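Local coordinates for protein epoxyqueuosine reductase (Streptococcus thermophilus, PDB 5D6S) that belongs to the epoxyqueuosine reductase (QueG) family and holds cobalamin and two iron/sulfur clusters within a single chain, at residues L57-S60 / L61-V65; G117-T120 / P121-G125; G262-I265 / C266-S269; A325-A328 / L329-H333. All coordinates share one frame; numbering follows the deposited sequence.

Interaction 1 of 4, residues L57-S60 / L61-V65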
ATOM      1  N   LEU A  57      20.961  -6.705   7.812  1.00 80.71           N
ATOM      2  CA  LEU A  57      19.640  -7.183   7.379  1.00 77.93           C
ATOM      3  C   LEU A  57      19.557  -8.685   7.016  1.00 73.42           C
ATOM      4  O   LEU A  57      18.564  -9.341   7.349  1.00 76.37           O
ATOM      5  CB  LEU A  57      19.149  -6.348   6.200  1.00 75.04           C
ATOM      6  CG  LEU A  57      19.014  -4.853   6.478  1.00 71.01           C
ATOM      7  CD1 LEU A  57      18.647  -4.109   5.219  1.00 67.89           C
ATOM      8  CD2 LEU A  57      17.979  -4.578   7.557  1.00 72.85           C
ATOM      9  N   GLU A  58      20.590  -9.216   6.370  1.00 65.20           N
ATOM     10  CA  GLU A  58      20.619 -10.636   5.962  1.00 74.10           C
ATOM     11  C   GLU A  58      19.839 -11.544   6.872  1.00 75.83           C
ATOM     12  O   GLU A  58      18.873 -12.184   6.458  1.00 76.28           O
ATOM     13  CB  GLU A  58      22.051 -11.196   5.926  1.00 76.70           C
ATOM     14  CG  GLU A  58      22.682 -11.262   4.552  1.00 81.22           C
ATOM     15  CD  GLU A  58      23.351 -12.599   4.263  1.00 79.14           C
ATOM     16  OE1 GLU A  58      22.656 -13.631   4.388  1.00 76.52           O
ATOM     17  OE2 GLU A  58      24.542 -12.612   3.855  1.00 69.33           O
ATOM     18  N   LYS A  59      20.319 -11.635   8.102  1.00 79.31           N
ATOM     19  CA  LYS A  59      19.753 -12.508   9.108  1.00 87.66           C
ATOM     20  C   LYS A  59      18.211 -12.522   9.020  1.00 87.83           C
ATOM     21  O   LYS A  59      17.596 -13.580   8.798  1.00 84.71           O
ATOM     22  CB  LYS A  59      20.283 -12.048  10.485  1.00101.88           C
ATOM     23  CG  LYS A  59      19.494 -12.445  11.732  1.00114.91           C
ATOM     24  CD  LYS A  59      19.400 -13.951  11.936  1.00117.24           C
ATOM     25  CE  LYS A  59      18.411 -14.283  13.045  1.00115.78           C
ATOM     26  NZ  LYS A  59      17.807 -15.627  12.851  1.00116.05           N
ATOM     27  N   SER A  60      17.606 -11.340   9.158  1.00 81.11           N
ATOM     28  CA  SER A  60      16.150 -11.218   9.308  1.00 73.54           C
ATOM     29  C   SER A  60      15.377 -11.291   7.976  1.00 66.62           C
ATOM     30  O   SER A  60      14.241 -11.752   7.950  1.00 65.14           O
ATOM     31  CB  SER A  60      15.793  -9.922  10.059  1.00 70.37           C
ATOM     32  OG  SER A  60      15.953  -8.796   9.222  1.00 72.52           O
ATOM     33  N   LEU A  61      15.974 -10.808   6.895  1.00 65.05           N
ATOM     34  CA  LEU A  61      15.398 -10.982   5.566  1.00 65.97           C
ATOM     35  C   LEU A  61      15.200 -12.452   5.278  1.00 66.70           C
ATOM     36  O   LEU A  61      14.103 -12.881   4.881  1.00 70.56           O
ATOM     37  CB  LEU A  61      16.287 -10.375   4.480  1.00 64.11           C
ATOM     38  CG  LEU A  61      16.410  -8.852   4.410  1.00 67.26           C
ATOM     39  CD1 LEU A  61      17.082  -8.416   3.116  1.00 68.03           C
ATOM     40  CD2 LEU A  61      15.053  -8.168   4.497  1.00 71.58           C
ATOM     41  N   ARG A  62      16.257 -13.220   5.515  1.00 70.89           N
ATOM     42  CA  ARG A  62      16.237 -14.678   5.326  1.00 69.37           C
ATOM     43  C   ARG A  62      15.291 -15.383   6.260  1.00 65.55           C
ATOM     44  O   ARG A  62      14.707 -16.409   5.896  1.00 61.49           O
ATOM     45  CB  ARG A  62      17.615 -15.269   5.561  1.00 68.94           C
ATOM     46  CG  ARG A  62      18.612 -14.947   4.467  1.00 69.54           C
ATOM     47  CD  ARG A  62      19.710 -16.000   4.396  1.00 68.30           C
ATOM     48  NE  ARG A  62      20.837 -15.507   3.611  1.00 67.49           N
ATOM     49  CZ  ARG A  62      20.857 -15.429   2.286  1.00 68.47           C
ATOM     50  NH1 ARG A  62      21.933 -14.949   1.674  1.00 69.15           N
ATOM     51  NH2 ARG A  62      19.812 -15.828   1.560  1.00 69.67           N
ATOM     52  N   LEU A  63      15.151 -14.852   7.467  1.00 65.50           N
ATOM     53  CA  LEU A  63      14.251 -15.452   8.436  1.00 72.61           C
ATOM     54  C   LEU A  63      12.778 -15.211   8.056  1.00 78.25           C
ATOM     55  O   LEU A  63      11.919 -16.067   8.300  1.00 76.68           O
ATOM     56  CB  LEU A  63      14.538 -14.916   9.841  1.00 71.36           C
ATOM     57  CG  LEU A  63      13.829 -15.675  10.975  1.00 70.08           C
ATOM     58  CD1 LEU A  63      14.310 -17.113  11.092  1.00 63.54           C
ATOM     59  CD2 LEU A  63      13.974 -14.929  12.298  1.00 66.73           C
ATOM     60  N   GLY A  64      12.490 -14.039   7.481  1.00 75.34           N
ATOM     61  CA  GLY A  64      11.146 -13.719   6.962  1.00 69.73           C
ATOM     62  C   GLY A  64      10.697 -14.737   5.923  1.00 64.73           C
ATOM     63  O   GLY A  64       9.634 -15.353   6.041  1.00 54.62           O
ATOM     64  N   VAL A  65      11.545 -14.951   4.929  1.00 61.09           N
ATOM     65  CA  VAL A  65      11.279 -15.967   3.920  1.00 60.90           C
ATOM     66  C   VAL A  65      11.131 -17.376   4.487  1.00 60.62           C
ATOM     67  O   VAL A  65      10.201 -18.088   4.130  1.00 67.76           O
ATOM     68  CB  VAL A  65      12.367 -15.993   2.842  1.00 58.12           C
ATOM     69  CG1 VAL A  65      12.221 -17.221   1.944  1.00 51.98           C
ATOM     70  CG2 VAL A  65      12.296 -14.711   2.022  1.00 61.99           C
TER

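Interaction 2 of 4, residues G117-T120 / P121-G125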
ATOM      1  N   GLY A 117     -16.498   3.841  -0.060  1.00 53.58           N
ATOM      2  CA  GLY A 117     -15.407   3.200   0.651  1.00 53.06           C
ATOM      3  C   GLY A 117     -14.233   4.150   0.708  1.00 58.43           C
ATOM      4  O   GLY A 117     -14.239   5.197   0.058  1.00 65.00           O
ATOM      5  N   LYS A 118     -13.244   3.807   1.518  1.00 61.35           N
ATOM      6  CA  LYS A 118     -11.997   4.564   1.601  1.00 65.76           C
ATOM      7  C   LYS A 118     -10.886   3.773   0.932  1.00 61.99           C
ATOM      8  O   LYS A 118     -10.938   2.565   0.812  1.00 77.63           O
ATOM      9  CB  LYS A 118     -11.584   4.838   3.051  1.00 70.32           C
ATOM     10  CG  LYS A 118     -12.607   5.515   3.955  1.00 81.84           C
ATOM     11  CD  LYS A 118     -12.197   5.366   5.428  1.00 91.85           C
ATOM     12  CE  LYS A 118     -13.310   5.725   6.402  1.00 99.06           C
ATOM     13  NZ  LYS A 118     -13.725   7.149   6.283  1.00 99.06           N
ATOM     14  N   ILE A 119      -9.837   4.469   0.568  1.00 61.39           N
ATOM     15  CA  ILE A 119      -8.726   3.885  -0.142  1.00 64.14           C
ATOM     16  C   ILE A 119      -7.474   4.687   0.259  1.00 59.91           C
ATOM     17  O   ILE A 119      -7.464   5.892   0.158  1.00 47.58           O
ATOM     18  CB  ILE A 119      -8.977   3.898  -1.661  1.00 66.94           C
ATOM     19  CG1 ILE A 119      -7.585   3.733  -2.335  1.00 61.61           C
ATOM     20  CG2 ILE A 119      -9.796   5.145  -1.993  1.00 77.44           C
ATOM     21  CD1 ILE A 119      -7.009   4.805  -3.239  1.00 67.32           C
ATOM     22  N   THR A 120      -6.445   3.998   0.761  1.00 62.55           N
ATOM     23  CA  THR A 120      -5.272   4.629   1.421  1.00 61.01           C
ATOM     24  C   THR A 120      -4.735   5.889   0.747  1.00 61.08           C
ATOM     25  O   THR A 120      -4.651   5.951  -0.479  1.00 68.08           O
ATOM     26  CB  THR A 120      -4.081   3.654   1.571  1.00 59.61           C
ATOM     27  OG1 THR A 120      -2.958   4.362   2.104  1.00 64.06           O
ATOM     28  CG2 THR A 120      -3.670   3.072   0.253  1.00 57.84           C
ATOM     29  N   PRO A 121      -4.368   6.904   1.548  1.00 67.08           N
ATOM     30  CA  PRO A 121      -3.807   8.140   0.978  1.00 61.47           C
ATOM     31  C   PRO A 121      -2.511   7.895   0.214  1.00 61.56           C
ATOM     32  O   PRO A 121      -2.156   8.703  -0.644  1.00 58.91           O
ATOM     33  CB  PRO A 121      -3.539   9.032   2.197  1.00 63.03           C
ATOM     34  CG  PRO A 121      -3.982   8.289   3.419  1.00 63.43           C
ATOM     35  CD  PRO A 121      -4.354   6.892   3.030  1.00 69.29           C
ATOM     36  N   ASN A 122      -1.826   6.780   0.535  1.00 55.33           N
ATOM     37  CA  ASN A 122      -0.663   6.296  -0.230  1.00 52.46           C
ATOM     38  C   ASN A 122      -0.945   6.135  -1.722  1.00 53.91           C
ATOM     39  O   ASN A 122      -0.022   6.034  -2.536  1.00 51.91           O
ATOM     40  CB  ASN A 122      -0.183   4.950   0.343  1.00 53.10           C
ATOM     41  CG  ASN A 122       1.225   4.569  -0.121  1.00 53.65           C
ATOM     42  OD1 ASN A 122       2.159   5.362  -0.039  1.00 59.90           O
ATOM     43  ND2 ASN A 122       1.385   3.351  -0.604  1.00 61.68           N
ATOM     44  N   SER A 123      -2.232   6.057  -2.066  1.00 57.34           N
ATOM     45  CA  SER A 123      -2.659   5.871  -3.431  1.00 55.35           C
ATOM     46  C   SER A 123      -3.609   6.973  -3.896  1.00 60.86           C
ATOM     47  O   SER A 123      -4.407   6.739  -4.810  1.00 56.51           O
ATOM     48  CB  SER A 123      -3.334   4.511  -3.579  1.00 58.67           C
ATOM     49  OG  SER A 123      -3.562   4.203  -4.940  1.00 56.95           O
ATOM     50  N   TRP A 124      -3.536   8.167  -3.286  1.00 63.48           N
ATOM     51  CA  TRP A 124      -4.312   9.323  -3.793  1.00 56.74           C
ATOM     52  C   TRP A 124      -3.515  10.004  -4.848  1.00 52.34           C
ATOM     53  O   TRP A 124      -2.307  10.097  -4.750  1.00 56.15           O
ATOM     54  CB  TRP A 124      -4.667  10.321  -2.715  1.00 57.75           C
ATOM     55  CG  TRP A 124      -5.581   9.804  -1.654  1.00 63.15           C
ATOM     56  CD1 TRP A 124      -6.326   8.661  -1.694  1.00 61.47           C
ATOM     57  CD2 TRP A 124      -5.871  10.432  -0.400  1.00 65.39           C
ATOM     58  NE1 TRP A 124      -7.044   8.519  -0.530  1.00 66.30           N
ATOM     59  CE2 TRP A 124      -6.777   9.586   0.291  1.00 73.32           C
ATOM     60  CE3 TRP A 124      -5.436  11.606   0.219  1.00 62.40           C
ATOM     61  CZ2 TRP A 124      -7.258   9.886   1.573  1.00 70.32           C
ATOM     62  CZ3 TRP A 124      -5.908  11.900   1.499  1.00 65.03           C
ATOM     63  CH2 TRP A 124      -6.821  11.047   2.154  1.00 70.33           C
ATOM     64  N   GLY A 125      -4.180  10.428  -5.911  1.00 58.84           N
ATOM     65  CA  GLY A 125      -3.498  11.105  -7.009  1.00 51.04           C
ATOM     66  C   GLY A 125      -2.501  10.224  -7.711  1.00 56.77           C
ATOM     67  O   GLY A 125      -2.449   9.017  -7.464  1.00 77.91           O
TER

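Interaction 3 of 4, residues G262-I265 / C266-S269. With SF4 (iron/sulfur cluster), chain G.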
ATOM      1  N   GLY A 262      -5.164  -0.929   0.840  1.00 58.14           N
ATOM      2  CA  GLY A 262      -4.206  -0.503   1.850  1.00 54.99           C
ATOM      3  C   GLY A 262      -4.805  -0.448   3.240  1.00 57.41           C
ATOM      4  O   GLY A 262      -5.987  -0.760   3.449  1.00 56.75           O
ATOM      5  N   CYS A 263      -3.943  -0.090   4.191  1.00 54.93           N
ATOM      6  CA  CYS A 263      -4.283   0.115   5.568  1.00 50.65           C
ATOM      7  C   CYS A 263      -3.355   1.204   6.095  1.00 52.05           C
ATOM      8  O   CYS A 263      -2.148   1.171   5.846  1.00 61.29           O
ATOM      9  CB  CYS A 263      -4.109  -1.202   6.341  1.00 54.28           C
ATOM     10  SG  CYS A 263      -4.370  -1.150   8.121  1.00 56.85           S
ATOM     11  N   ASP A 264      -3.913   2.115   6.884  1.00 52.04           N
ATOM     12  CA  ASP A 264      -3.142   3.178   7.525  1.00 56.73           C
ATOM     13  C   ASP A 264      -3.227   3.172   9.052  1.00 60.67           C
ATOM     14  O   ASP A 264      -2.719   4.073   9.701  1.00 69.07           O
ATOM     15  CB  ASP A 264      -3.599   4.520   6.988  1.00 57.84           C
ATOM     16  CG  ASP A 264      -3.196   4.715   5.539  1.00 61.38           C
ATOM     17  OD1 ASP A 264      -3.599   3.885   4.696  1.00 66.78           O
ATOM     18  OD2 ASP A 264      -2.472   5.676   5.258  1.00 62.22           O
ATOM     19  N   ILE A 265      -3.821   2.134   9.631  1.00 62.56           N
ATOM     20  CA  ILE A 265      -4.086   2.115  11.065  1.00 60.43           C
ATOM     21  C   ILE A 265      -2.790   2.330  11.889  1.00 62.16           C
ATOM     22  O   ILE A 265      -2.799   3.051  12.871  1.00 60.39           O
ATOM     23  CB  ILE A 265      -4.893   0.830  11.437  1.00 58.86           C
ATOM     24  CG1 ILE A 265      -6.325   0.970  10.878  1.00 55.97           C
ATOM     25  CG2 ILE A 265      -4.966   0.583  12.947  1.00 56.15           C
ATOM     26  CD1 ILE A 265      -7.106  -0.331  10.745  1.00 53.51           C
ATOM     27  N   CYS A 266      -1.688   1.704  11.481  1.00 64.60           N
ATOM     28  CA  CYS A 266      -0.412   1.753  12.224  1.00 59.82           C
ATOM     29  C   CYS A 266       0.308   3.082  12.059  1.00 62.75           C
ATOM     30  O   CYS A 266       1.324   3.318  12.705  1.00 71.01           O
ATOM     31  CB  CYS A 266       0.518   0.589  11.823  1.00 56.95           C
ATOM     32  SG  CYS A 266       0.704   0.271  10.043  1.00 61.65           S
ATOM     33  N   GLN A 267      -0.223   3.944  11.203  1.00 60.33           N
ATOM     34  CA  GLN A 267       0.279   5.306  11.009  1.00 61.98           C
ATOM     35  C   GLN A 267      -0.630   6.382  11.627  1.00 67.22           C
ATOM     36  O   GLN A 267      -0.150   7.359  12.194  1.00 70.96           O
ATOM     37  CB  GLN A 267       0.424   5.603   9.510  1.00 66.63           C
ATOM     38  CG  GLN A 267       1.592   4.897   8.818  1.00 64.57           C
ATOM     39  CD  GLN A 267       1.616   5.164   7.315  1.00 66.85           C
ATOM     40  OE1 GLN A 267       0.947   4.474   6.539  1.00 73.59           O
ATOM     41  NE2 GLN A 267       2.383   6.161   6.898  1.00 75.76           N
ATOM     42  N   ILE A 268      -1.938   6.219  11.474  1.00 70.08           N
ATOM     43  CA  ILE A 268      -2.913   7.067  12.135  1.00 68.85           C
ATOM     44  C   ILE A 268      -2.707   7.037  13.666  1.00 74.17           C
ATOM     45  O   ILE A 268      -2.854   8.058  14.339  1.00 61.06           O
ATOM     46  CB  ILE A 268      -4.351   6.621  11.768  1.00 73.99           C
ATOM     47  CG1 ILE A 268      -4.674   7.042  10.335  1.00 68.82           C
ATOM     48  CG2 ILE A 268      -5.379   7.205  12.740  1.00 80.10           C
ATOM     49  CD1 ILE A 268      -5.925   6.410   9.758  1.00 72.15           C
ATOM     50  N   SER A 269      -2.364   5.862  14.203  1.00 73.91           N
ATOM     51  CA  SER A 269      -2.134   5.710  15.633  1.00 74.48           C
ATOM     52  C   SER A 269      -0.748   6.227  16.089  1.00 86.98           C
ATOM     53  O   SER A 269      -0.438   6.141  17.278  1.00101.93           O
ATOM     54  CB  SER A 269      -2.287   4.238  16.046  1.00 77.90           C
ATOM     55  OG  SER A 269      -1.116   3.464  15.756  1.00 71.41           O
TER
HETATM   56 FE1  SF4 G 402      -0.749  -3.711   8.309  1.00 53.29          FE
HETATM   57 FE2  SF4 G 402      -2.727  -2.294   9.164  1.00 64.39          FE
HETATM   58 FE3  SF4 G 402      -0.280  -1.622   9.772  1.00 60.87          FE
HETATM   59 FE4  SF4 G 402      -1.342  -3.693  10.860  1.00 57.24          FE
HETATM   60  S1  SF4 G 402      -1.957  -1.711  11.046  1.00 59.95           S
HETATM   61  S2  SF4 G 402       0.541  -3.541   9.974  1.00 56.03           S
HETATM   62  S3  SF4 G 402      -2.565  -4.356   9.217  1.00 57.79           S
HETATM   63  S4  SF4 G 402      -1.158  -1.687   7.857  1.00 54.43           S
HETATM   64  O   HOH W   1       0.023   5.519   3.951  1.00 55.07           O

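Interaction 4 of 4, residues A325-A328 / L329-H333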
ATOM      1  N   ALA A 325     -14.645  -4.103  -2.630  1.00 45.83           N
ATOM      2  CA  ALA A 325     -15.802  -3.248  -2.588  1.00 48.21           C
ATOM      3  C   ALA A 325     -17.016  -4.037  -2.173  1.00 43.52           C
ATOM      4  O   ALA A 325     -17.860  -3.537  -1.417  1.00 44.73           O
ATOM      5  CB  ALA A 325     -16.019  -2.578  -3.951  1.00 53.07           C
ATOM      6  N   ILE A 326     -17.129  -5.272  -2.667  1.00 44.58           N
ATOM      7  CA  ILE A 326     -18.221  -6.165  -2.229  1.00 41.40           C
ATOM      8  C   ILE A 326     -18.104  -6.380  -0.735  1.00 43.63           C
ATOM      9  O   ILE A 326     -19.095  -6.340   0.000  1.00 51.14           O
ATOM     10  CB  ILE A 326     -18.198  -7.496  -2.964  1.00 41.45           C
ATOM     11  CG1 ILE A 326     -18.625  -7.275  -4.412  1.00 41.51           C
ATOM     12  CG2 ILE A 326     -19.140  -8.482  -2.298  1.00 44.76           C
ATOM     13  CD1 ILE A 326     -18.191  -8.389  -5.320  1.00 40.99           C
ATOM     14  N   ILE A 327     -16.878  -6.542  -0.272  1.00 42.67           N
ATOM     15  CA  ILE A 327     -16.669  -6.719   1.140  1.00 45.54           C
ATOM     16  C   ILE A 327     -17.087  -5.473   1.923  1.00 48.66           C
ATOM     17  O   ILE A 327     -17.678  -5.584   3.007  1.00 50.44           O
ATOM     18  CB  ILE A 327     -15.235  -7.121   1.433  1.00 45.11           C
ATOM     19  CG1 ILE A 327     -14.994  -8.533   0.876  1.00 51.74           C
ATOM     20  CG2 ILE A 327     -14.978  -7.106   2.931  1.00 47.15           C
ATOM     21  CD1 ILE A 327     -13.533  -8.939   0.757  1.00 50.90           C
ATOM     22  N   ALA A 328     -16.748  -4.303   1.408  1.00 44.56           N
ATOM     23  CA  ALA A 328     -17.103  -3.054   2.075  1.00 46.27           C
ATOM     24  C   ALA A 328     -18.610  -2.959   2.182  1.00 50.13           C
ATOM     25  O   ALA A 328     -19.155  -2.726   3.267  1.00 48.39           O
ATOM     26  CB  ALA A 328     -16.567  -1.862   1.291  1.00 49.01           C
ATOM     27  N   LEU A 329     -19.290  -3.166   1.053  1.00 49.78           N
ATOM     28  CA  LEU A 329     -20.753  -3.175   1.052  1.00 47.43           C
ATOM     29  C   LEU A 329     -21.341  -4.151   2.081  1.00 48.54           C
ATOM     30  O   LEU A 329     -22.344  -3.841   2.722  1.00 50.28           O
ATOM     31  CB  LEU A 329     -21.283  -3.514  -0.327  1.00 41.46           C
ATOM     32  CG  LEU A 329     -21.065  -2.384  -1.296  1.00 44.92           C
ATOM     33  CD1 LEU A 329     -21.397  -2.869  -2.703  1.00 50.05           C
ATOM     34  CD2 LEU A 329     -21.903  -1.176  -0.936  1.00 43.43           C
ATOM     35  N   ALA A 330     -20.722  -5.318   2.244  1.00 41.40           N
ATOM     36  CA  ALA A 330     -21.193  -6.232   3.254  1.00 44.45           C
ATOM     37  C   ALA A 330     -20.943  -5.669   4.672  1.00 48.69           C
ATOM     38  O   ALA A 330     -21.794  -5.750   5.541  1.00 50.33           O
ATOM     39  CB  ALA A 330     -20.530  -7.579   3.078  1.00 47.05           C
ATOM     40  N   ASN A 331     -19.766  -5.092   4.891  1.00 49.56           N
ATOM     41  CA  ASN A 331     -19.452  -4.456   6.168  1.00 51.65           C
ATOM     42  C   ASN A 331     -20.343  -3.265   6.528  1.00 53.50           C
ATOM     43  O   ASN A 331     -20.569  -2.996   7.704  1.00 61.25           O
ATOM     44  CB  ASN A 331     -17.985  -4.023   6.193  1.00 51.06           C
ATOM     45  CG  ASN A 331     -17.063  -5.198   6.369  1.00 53.55           C
ATOM     46  OD1 ASN A 331     -17.502  -6.288   6.804  1.00 48.04           O
ATOM     47  ND2 ASN A 331     -15.792  -5.016   6.025  1.00 48.43           N
ATOM     48  N   LEU A 332     -20.867  -2.571   5.521  1.00 51.98           N
ATOM     49  CA  LEU A 332     -21.884  -1.556   5.735  1.00 51.87           C
ATOM     50  C   LEU A 332     -23.325  -2.082   5.827  1.00 50.88           C
ATOM     51  O   LEU A 332     -24.240  -1.271   5.995  1.00 55.62           O
ATOM     52  CB  LEU A 332     -21.829  -0.520   4.618  1.00 55.49           C
ATOM     53  CG  LEU A 332     -20.515   0.242   4.544  1.00 54.14           C
ATOM     54  CD1 LEU A 332     -20.405   0.962   3.215  1.00 50.20           C
ATOM     55  CD2 LEU A 332     -20.407   1.222   5.703  1.00 55.82           C
ATOM     56  N   HIS A 333     -23.544  -3.398   5.721  1.00 51.95           N
ATOM     57  CA  HIS A 333     -24.912  -3.970   5.711  1.00 58.74           C
ATOM     58  C   HIS A 333     -25.872  -3.304   4.707  1.00 64.02           C
ATOM     59  O   HIS A 333     -27.069  -3.144   4.989  1.00 70.26           O
ATOM     60  CB  HIS A 333     -25.504  -3.888   7.109  1.00 61.17           C
ATOM     61  CG  HIS A 333     -24.583  -4.398   8.159  1.00 70.55           C
ATOM     62  ND1 HIS A 333     -24.379  -5.745   8.368  1.00 76.86           N
ATOM     63  CD2 HIS A 333     -23.782  -3.752   9.038  1.00 74.59           C
ATOM     64  CE1 HIS A 333     -23.487  -5.906   9.327  1.00 80.13           C
ATOM     65  NE2 HIS A 333     -23.112  -4.713   9.753  1.00 79.67           N
TER

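Interaction 1 of 4, residues L57-S60 / L61-V65
Leu-57 and Leu-61 lie one helical turn apart on the face of their helix that meets the bound cobalamin, and this is the tightly packed part of the contact. Leu-57 CB rests 4.1 Å from Leu-61 CG. Leu-57 O accepts the N-H of Leu-61 at 3.0 Å and also the hydroxyl of Ser-60, whose OG lies 3.3 Å from Leu-57 O in the carbonyl plane, on a lone pair. With OG set between its own backbone N and carbonyl carbon (chi1 75°), Ser-60 can turn its hydroxyl back onto the previous turn.

A charged, partly exposed flank follows beside helix 78-82. Glu-58 OE1 forms a salt bridge with Arg-62 NE at 2.7 Å and a weak bond with Arg-62 NH1 at 3.1 Å. OE1 sits near the guanidinium edge, 23° out of its plane; with the two flat groups 82° apart, one oxygen serves both nitrogens. The loose, solvent side belongs to Lys-59, whose long chain runs alongside Leu-63 with NZ 3.9 Å from Leu-63 CD2, a contact with no polar bond.

All of this lies on helix 55-67, which packs against helix 78-82. Ile-82 touches both Leu-57 and Glu-58, Arg-81 touches Leu-61, and Glu-79 supplies Arg-62 NH1 with a second salt bridge.

Interaction 2 of 4, residues G117-T120 / P121-G125
Trp-124 reaches back over the turn to the backbone of Ile-119: its indole NE1 donates to Ile-119 O at 2.7 Å, meeting the carbonyl nearly end-on, although the oxygen is tilted 27° out of the ring plane. Two further bonds close the chain on itself at Thr-120. Ser-123 N donates to Thr-120 O at 2.9 Å, and Asn-122 N donates to Thr-120 OG1 at 3.1 Å, which makes an ST turn at the start of the short 3-10 segment 121-122. The OG1 atom lies anti to the backbone N of Thr-120 (chi1 175°), beside its own carbonyl carbon, where the amide of Asn-122 can reach it; its strongest partner is the carboxylate of Asp-264.

Packing fills in around these bonds. Pro-121 CA sits 3.3 Å above the indole plane, over the centre of the ring. Ile-119 CD1 comes within 4.2 Å of Trp-124 CD1 and 3.7 Å of Ser-123 CB, while Ser-123 OG is taken by the amide of Gly-313. Thr-120 and Asn-122 belong to the cobalamin pocket. Because its one hydroxyl is engaged both by the amide of Asn-122 and by Asp-264, the rotation of the Thr-120 side chain is probably well defined where it faces cobalamin.

Interaction 3 of 4, residues G262-I265 / C266-S269
Cys-263 and Cys-266, three residues apart, bind two different irons of one iron/sulfur cluster: Cys-263 SG holds the iron FE2 at 2.3 Å, and Cys-266 SG holds the iron FE3 at 2.1 Å. The branch point of Ile-265 lies against the same cluster, its CB 3.9 Å from the sulfide S1. A weak bond from Ile-265 N to Cys-263 SG, 3.7 Å long, adds a backbone N-H to the ligand sulfur.

Behind the thiolates, a turn built on Asp-264 O carries the chain from Cys-263 in the loop to Cys-266 in helix 265-268. Asp-264 O takes two amides: Ile-268 N donates nearly end-on at 2.9 Å, while Gln-267 N comes from above the carbonyl plane. Ser-269 N then bonds to Ile-265 O. A water donates to Asp-264 OD2 at 2.8 Å and to Gln-267 OE1, bridging two acceptor oxygens; Asp-264 OD1 is hydrogen-bonded to Thr-120 OG1, and Gln-267 NE2 to Ser-188 OG.

The backbone N of Cys-263 also hydrogen-bonds cobalamin, so this turn takes part in both the cluster site and the cobalamin pocket. Cys-x-x-Cys-x-x-x-Cys-Pro, with Cys-270 and Pro-271 in the pocket of the other cluster, is characteristic of ferredoxin-like double 4Fe-4S domains.

Interaction 4 of 4, residues A325-A328 / L329-H333
Ile-327 and Asn-331 run side by side at the C-terminal end of helix 318-331, which closes in a Schellman motif at His-333, within the all-helical C-terminal part of the chain. The N-H groups of residues 329 to 332 each reach the carbonyl four residues back; the last of them, Leu-332 N to Ala-328 O, measures 2.8 Å. His-333 then turns to a positive phi of 51°, and its N bonds to Ala-330 O at 2.9 Å, ending the helix.

Side-chain torsions decide what meets the previous turn. In Leu-329, CG stands opposite the carbonyl carbon and beside the backbone N (chi1 -71°), which brings it 3.4 Å from Ala-325 O, while the leucine packs on Leu-293 and Leu-294 of helix 293-296. Ile-327 puts its CG2 branch, anti to the backbone N and beside the carbonyl carbon, on the side of Asn-331. Ile-326 touches Leu-341 and Ile-344 of helix 338-347, and the small Ala-330 lies against Trp-359 and Ala-360 of helix 351-364. The helix is thus wedged among three others.

Asn-331 is the polar exception. Its amide nitrogen hydrogen-bonds the backbone carbonyls of Arg-253 and Lys-257, tying the helix end to the chain beside it, and within the turn Asn-331 ND2 passes 3.8 Å from the CG2 methyl of Ile-327.

In the fold
The four contacts follow one another along the chain without interleaving. Interactions 1, 2 and 3 all contribute residues to the cobalamin pocket: helix 55-67 borders cobalamin from a place about 24 Å, centre to centre, from interaction 3, whereas interactions 2 and 3 have centres about 12 Å apart and touch directly. That touch joins the loop 117-125, in the QueG-specific region, to the turn 262-269 of the double-cluster domain. Interaction 4 lies in the helical C-terminal part, about 37 Å from interaction 1 between centres; it is outside the cobalamin pocket, and its nearest atoms come within about 5 Å of interaction 2 without touching it.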